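Local coordinates for 3-phosphoshikimate 1-carboxyvinyltransferase (Streptomyces sviceus, PDB 7M0O), which probably catalyses transfer of the enolpyruvyl group of phosphoenolpyruvate to the 5-hydroxyl of shikimate-3-phosphate, the sixth step of chorismate biosynthesis, at residues A[289-294]-A[316-321]; A[310-315]-A[345-350]. One frame throughout, in Å; residues are numbered along the deposited sequence.

In the fold
Interactions 1 and 2 lie about 10 Å apart, centre to centre, in the same four-stranded mixed sheet and its connecting loops. Along the chain their segments alternate: 289-294, 310-315, 316-321, 345-350. Interaction 2 pairs strand 311-314 with strand 347-351; interaction 1 joins the loops that follow the parallel, adjacent strands 286-289 and 311-314. Strand 311-314 therefore runs straight out of interaction 2 into the second loop of interaction 1. The two also touch directly, through M290 against I313 and a probable hydrogen bond from V316 N to D346 O. The sheet thus carries at its end N318, predicted to bind shikimate-3-phosphate, and the loop leading to D295, the predicted proton acceptor.

Interaction 1: residues A[289-294]-A[316-321]; sequences NMRDIS and VANTRV
Two loops at one end of a four-stranded sheet, following the parallel neighbouring strands 286-289 and 311-314, meet beside the predicted shikimate-3-phosphate site, where the N318 amide reaches across to the backbone of R291. N318 ND2 gives a hydrogen bond to R291 O, 3.2 Å long and somewhat bent, with 142° at the hydrogen. The acceptor lies in the plane of the amide, and the donor meets a lone pair in the plane of the R291 carbonyl. The other branch of the amide, N318 OD1, packs 3.4 Å from S294 CB, which also touches T319 CG2 at 3.8 Å. Residues 317-320 have helical backbone angles, and chi1 of 42° sets CG of N318 between the backbone N and the carbonyl carbon.

Deeper in, V316 CG1 rests on M290 CB at 3.9 Å, an apolar contact bordered by L300 of helix 297-303 and L327 of helix 326-336. Each loop is also braced internally. N289 OD1 accepts from R291 N at 3.0 Å, closing an Asx turn, while V316 O takes both T319 N and T319 OG1, the hydroxyl at 2.8 Å. T319 OG1 is therefore turned back to its own loop, leaving CG2 to meet S294.

Because R291 O engages ND2, the amide is oriented by a backbone carbonyl on the neighbouring loop; this is consistent with a preset position for N318, a predicted substrate-binding residue, next to the loop that carries D295, the predicted proton acceptor.

Interaction 2: residues A[310-315]-A[345-350]; sequences PVRIED and PDWIEI
The guanidinium of R312 lies on the indole of W347, its NH2 3.3 Å above the ring plane and over the centre of the ring system. The two planes are inclined at 29°, and R312 CZ stands 3.8 Å from the centroid of the six-membered ring, a cation-pi contact over the face. W347 CD2 lies 3.2 Å from the guanidinium plane of R312, toward the rim of the group, and E349 N lies at the indole edge, in the ring plane. Two carboxylates occupy the guanidinium edge, close to its plane: R312 NH1 bonds E349 OE1 at 2.7 Å, and R312 NE bonds E314 OE2 at 2.8 Å through the anti lone pair of that oxygen. The E349 carboxylate is turned nearly perpendicular to the guanidinium, at 87°. In this salt-bridge network the two acids hold the rotation of the group while the indole supports it from one face.

R312, E314, W347 and E349 project from one face of an antiparallel pair, strands 311-314 and 347-350, within a mixed sheet whose other face is covered by helices 297-303 and 326-336. The hydrogen-bonded pairs V311-I350 and I313-I348 each carry two backbone bonds, among them I313 N to I348 O at 2.8 Å. R312-E349 is a non-hydrogen-bonded pair, and its side chains begin close together. I313 CB touches I348 CG2 at 3.8 Å on the helix-covered face, where I350 reaches A301 and I348 reaches L327. Beyond the strands, D315 OD2 is held by N289 ND2.

Interaction 1: residues A[289-294]-A[316-321]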
loop_
_atom_site.group_PDB
_atom_site.type_symbol
_atom_site.label_atom_id
_atom_site.label_comp_id
_atom_site.label_asym_id
_atom_site.label_seq_id
_atom_site.Cartn_x
_atom_site.Cartn_y
_atom_site.Cartn_z
ATOM N N ASN A 289 18.219 13.374 1.261
ATOM C CA ASN A 289 18.396 11.930 1.371
ATOM C C ASN A 289 17.012 11.297 1.323
ATOM O O ASN A 289 16.213 11.480 2.248
ATOM C CB ASN A 289 19.132 11.595 2.667
ATOM C CG ASN A 289 19.342 10.104 2.869
ATOM O OD1 ASN A 289 18.451 9.284 2.624
ATOM N ND2 ASN A 289 20.528 9.748 3.342
ATOM N N MET A 290 16.709 10.558 0.243
ATOM C CA MET A 290 15.376 9.982 0.080
ATOM C C MET A 290 15.357 8.458 0.213
ATOM O O MET A 290 14.457 7.798 -0.312
ATOM C CB MET A 290 14.775 10.431 -1.259
ATOM C CG MET A 290 14.562 11.951 -1.310
ATOM S SD MET A 290 13.649 12.586 -2.767
ATOM C CE MET A 290 11.935 12.316 -2.290
ATOM N N ARG A 291 16.337 7.886 0.933
ATOM C CA ARG A 291 16.402 6.427 1.100
ATOM C C ARG A 291 15.084 5.845 1.602
ATOM O O ARG A 291 14.594 4.837 1.077
ATOM C CB ARG A 291 17.534 6.047 2.057
ATOM C CG ARG A 291 17.608 4.535 2.294
ATOM C CD ARG A 291 18.747 4.175 3.227
ATOM N NE ARG A 291 18.857 5.139 4.317
ATOM C CZ ARG A 291 18.184 5.060 5.458
ATOM N NH1 ARG A 291 17.349 4.049 5.671
ATOM N NH2 ARG A 291 18.349 5.993 6.386
ATOM N N ASP A 292 14.500 6.458 2.629
ATOM C CA ASP A 292 13.320 5.910 3.280
ATOM C C ASP A 292 12.007 6.405 2.685
ATOM O O ASP A 292 10.941 5.970 3.142
ATOM C CB ASP A 292 13.365 6.224 4.777
ATOM C CG ASP A 292 14.486 5.491 5.477
ATOM O OD1 ASP A 292 14.783 4.357 5.042
ATOM O OD2 ASP A 292 15.061 6.048 6.438
ATOM N N ILE A 293 12.047 7.288 1.683
ATOM C CA ILE A 293 10.843 7.709 0.963
ATOM C C ILE A 293 11.082 7.601 -0.544
ATOM O O ILE A 293 10.655 8.462 -1.319
ATOM C CB ILE A 293 10.406 9.137 1.365
ATOM C CG1 ILE A 293 11.551 10.157 1.261
ATOM C CG2 ILE A 293 9.835 9.141 2.789
ATOM C CD1 ILE A 293 11.047 11.602 1.289
ATOM N N SER A 294 11.738 6.524 -0.985
ATOM C CA SER A 294 12.302 6.511 -2.330
ATOM C C SER A 294 11.257 6.429 -3.448
ATOM O O SER A 294 11.560 6.836 -4.575
ATOM C CB SER A 294 13.304 5.358 -2.473
ATOM O OG SER A 294 12.693 4.108 -2.256
ATOM N N VAL A 316 19.760 6.752 -2.901
ATOM C CA VAL A 316 18.626 6.134 -3.576
ATOM C C VAL A 316 19.108 5.022 -4.505
ATOM O O VAL A 316 18.597 4.867 -5.617
ATOM C CB VAL A 316 17.784 7.179 -4.342
ATOM C CG1 VAL A 316 16.941 7.984 -3.354
ATOM C CG2 VAL A 316 18.670 8.130 -5.187
ATOM N N ALA A 317 20.073 4.219 -4.035
ATOM C CA ALA A 317 20.424 2.996 -4.749
ATOM C C ALA A 317 19.202 2.135 -5.025
ATOM O O ALA A 317 19.117 1.496 -6.087
ATOM C CB ALA A 317 21.450 2.184 -3.945
ATOM N N ASN A 318 18.240 2.132 -4.098
ATOM C CA ASN A 318 17.071 1.263 -4.212
ATOM C C ASN A 318 16.222 1.604 -5.428
ATOM O O ASN A 318 15.526 0.730 -5.956
ATOM C CB ASN A 318 16.222 1.321 -2.927
ATOM C CG ASN A 318 16.070 2.743 -2.359
ATOM O OD1 ASN A 318 16.238 3.730 -3.072
ATOM N ND2 ASN A 318 15.760 2.840 -1.065
ATOM N N THR A 319 16.260 2.856 -5.893
ATOM C CA THR A 319 15.437 3.218 -7.041
ATOM C C THR A 319 15.930 2.590 -8.339
ATOM O O THR A 319 15.178 2.570 -9.321
ATOM C CB THR A 319 15.368 4.740 -7.228
ATOM O OG1 THR A 319 16.658 5.267 -7.571
ATOM C CG2 THR A 319 14.888 5.419 -5.942
ATOM N N ARG A 320 17.181 2.117 -8.379
ATOM C CA ARG A 320 17.739 1.568 -9.605
ATOM C C ARG A 320 17.273 0.145 -9.861
ATOM O O ARG A 320 17.322 -0.313 -11.008
ATOM C CB ARG A 320 19.272 1.595 -9.563
ATOM C CG ARG A 320 19.893 2.969 -9.789
ATOM C CD ARG A 320 21.381 2.831 -10.105
ATOM N NE ARG A 320 22.089 4.100 -10.235
ATOM C CZ ARG A 320 22.223 4.781 -11.368
ATOM N NH1 ARG A 320 22.904 5.914 -11.384
ATOM N NH2 ARG A 320 21.659 4.338 -12.487
ATOM N N VAL A 321 16.809 -0.550 -8.826
ATOM C CA VAL A 321 16.527 -1.973 -8.905
ATOM C C VAL A 321 15.027 -2.249 -8.836
ATOM O O VAL A 321 14.613 -3.359 -8.506
ATOM C CB VAL A 321 17.301 -2.738 -7.823
ATOM C CG1 VAL A 321 18.785 -2.450 -7.961
ATOM C CG2 VAL A 321 16.823 -2.317 -6.435
#

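Interaction 2: residues A[310-315]-A[345-350]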
loop_
_atom_site.group_PDB
_atom_site.type_symbol
_atom_site.label_atom_id
_atom_site.label_comp_id
_atom_site.label_asym_id
_atom_site.label_seq_id
_atom_site.Cartn_x
_atom_site.Cartn_y
_atom_site.Cartn_z
ATOM N N PRO A 310 20.595 23.756 -7.602
ATOM C CA PRO A 310 20.553 22.307 -7.852
ATOM C C PRO A 310 19.749 21.542 -6.806
ATOM O O PRO A 310 19.730 21.884 -5.616
ATOM C CB PRO A 310 22.028 21.895 -7.821
ATOM C CG PRO A 310 22.738 23.111 -8.287
ATOM C CD PRO A 310 21.957 24.289 -7.776
ATOM N N VAL A 311 19.088 20.492 -7.270
ATOM C CA VAL A 311 18.391 19.548 -6.411
ATOM C C VAL A 311 19.183 18.256 -6.497
ATOM O O VAL A 311 19.285 17.653 -7.568
ATOM C CB VAL A 311 16.926 19.351 -6.831
ATOM C CG1 VAL A 311 16.294 18.250 -6.005
ATOM C CG2 VAL A 311 16.149 20.672 -6.658
ATOM N N ARG A 312 19.783 17.850 -5.391
ATOM C CA ARG A 312 20.559 16.619 -5.357
ATOM C C ARG A 312 19.845 15.608 -4.474
ATOM O O ARG A 312 19.652 15.856 -3.274
ATOM C CB ARG A 312 21.975 16.884 -4.854
ATOM C CG ARG A 312 22.881 15.655 -4.919
ATOM C CD ARG A 312 24.316 16.015 -4.590
ATOM N NE ARG A 312 25.180 14.857 -4.359
ATOM C CZ ARG A 312 26.081 14.421 -5.235
ATOM N NH1 ARG A 312 26.234 15.042 -6.395
ATOM N NH2 ARG A 312 26.842 13.377 -4.938
ATOM N N ILE A 313 19.478 14.466 -5.057
ATOM C CA ILE A 313 18.782 13.398 -4.341
ATOM C C ILE A 313 19.786 12.283 -4.064
ATOM O O ILE A 313 20.385 11.739 -4.996
ATOM C CB ILE A 313 17.574 12.885 -5.144
ATOM C CG1 ILE A 313 16.591 14.023 -5.432
ATOM C CG2 ILE A 313 16.845 11.767 -4.390
ATOM C CD1 ILE A 313 15.385 13.553 -6.252
ATOM N N GLU A 314 19.989 11.945 -2.782
ATOM C CA GLU A 314 21.066 11.055 -2.376
ATOM C C GLU A 314 20.512 9.809 -1.694
ATOM O O GLU A 314 19.382 9.799 -1.193
ATOM C CB GLU A 314 22.048 11.759 -1.413
ATOM C CG GLU A 314 22.911 12.794 -2.090
ATOM C CD GLU A 314 23.883 13.476 -1.152
ATOM O OE1 GLU A 314 23.720 13.371 0.085
ATOM O OE2 GLU A 314 24.804 14.140 -1.665
ATOM N N ASP A 315 21.336 8.749 -1.691
ATOM C CA ASP A 315 21.053 7.506 -0.968
ATOM C C ASP A 315 19.854 6.765 -1.567
ATOM O O ASP A 315 19.050 6.171 -0.844
ATOM C CB ASP A 315 20.846 7.776 0.527
ATOM C CG ASP A 315 21.290 6.611 1.426
ATOM O OD1 ASP A 315 21.711 5.534 0.929
ATOM O OD2 ASP A 315 21.211 6.781 2.661
ATOM N N PRO A 345 26.329 6.453 -8.615
ATOM C CA PRO A 345 25.796 5.132 -8.246
ATOM C C PRO A 345 24.472 5.189 -7.515
ATOM O O PRO A 345 23.590 4.365 -7.787
ATOM C CB PRO A 345 26.907 4.546 -7.367
ATOM C CG PRO A 345 28.137 5.172 -7.889
ATOM C CD PRO A 345 27.767 6.578 -8.322
ATOM N N ASP A 346 24.294 6.161 -6.616
ATOM C CA ASP A 346 23.096 6.188 -5.788
ATOM C C ASP A 346 22.564 7.600 -5.602
ATOM O O ASP A 346 21.965 7.906 -4.560
ATOM C CB ASP A 346 23.358 5.551 -4.421
ATOM C CG ASP A 346 24.422 6.288 -3.607
ATOM O OD1 ASP A 346 25.090 7.208 -4.125
ATOM O OD2 ASP A 346 24.603 5.929 -2.421
ATOM N N TRP A 347 22.767 8.469 -6.591
ATOM C CA TRP A 347 22.346 9.858 -6.474
ATOM C C TRP A 347 22.053 10.424 -7.857
ATOM O O TRP A 347 22.511 9.905 -8.878
ATOM C CB TRP A 347 23.397 10.718 -5.742
ATOM C CG TRP A 347 24.774 10.790 -6.393
ATOM C CD1 TRP A 347 25.867 10.023 -6.084
ATOM C CD2 TRP A 347 25.192 11.685 -7.435
ATOM N NE1 TRP A 347 26.948 10.405 -6.861
ATOM C CE2 TRP A 347 26.555 11.412 -7.705
ATOM C CE3 TRP A 347 24.545 12.682 -8.171
ATOM C CZ2 TRP A 347 27.282 12.106 -8.676
ATOM C CZ3 TRP A 347 25.275 13.384 -9.138
ATOM C CH2 TRP A 347 26.624 13.080 -9.388
ATOM N N ILE A 348 21.250 11.490 -7.871
ATOM C CA ILE A 348 20.939 12.242 -9.085
ATOM C C ILE A 348 20.921 13.723 -8.729
ATOM O O ILE A 348 20.360 14.109 -7.697
ATOM C CB ILE A 348 19.602 11.776 -9.691
ATOM C CG1 ILE A 348 19.245 12.608 -10.931
ATOM C CG2 ILE A 348 18.468 11.828 -8.657
ATOM C CD1 ILE A 348 18.061 12.041 -11.714
ATOM N N GLU A 349 21.557 14.551 -9.566
ATOM C CA GLU A 349 21.637 15.991 -9.332
ATOM C C GLU A 349 21.040 16.711 -10.538
ATOM O O GLU A 349 21.496 16.522 -11.676
ATOM C CB GLU A 349 23.073 16.450 -9.068
ATOM C CG GLU A 349 23.157 17.907 -8.595
ATOM C CD GLU A 349 24.465 18.266 -7.885
ATOM O OE1 GLU A 349 25.205 17.363 -7.443
ATOM O OE2 GLU A 349 24.752 19.478 -7.766
ATOM N N ILE A 350 20.006 17.503 -10.287
ATOM C CA ILE A 350 19.219 18.155 -11.321
ATOM C C ILE A 350 19.508 19.651 -11.277
ATOM O O ILE A 350 19.381 20.288 -10.225
ATOM C CB ILE A 350 17.717 17.879 -11.130
ATOM C CG1 ILE A 350 17.441 16.370 -11.159
ATOM C CG2 ILE A 350 16.900 18.611 -12.202
ATOM C CD1 ILE A 350 16.338 15.913 -10.265
HETATM O O HOH W 1 24.231 9.332 -2.289
HETATM O O HOH W 2 24.636 5.959 0.121
#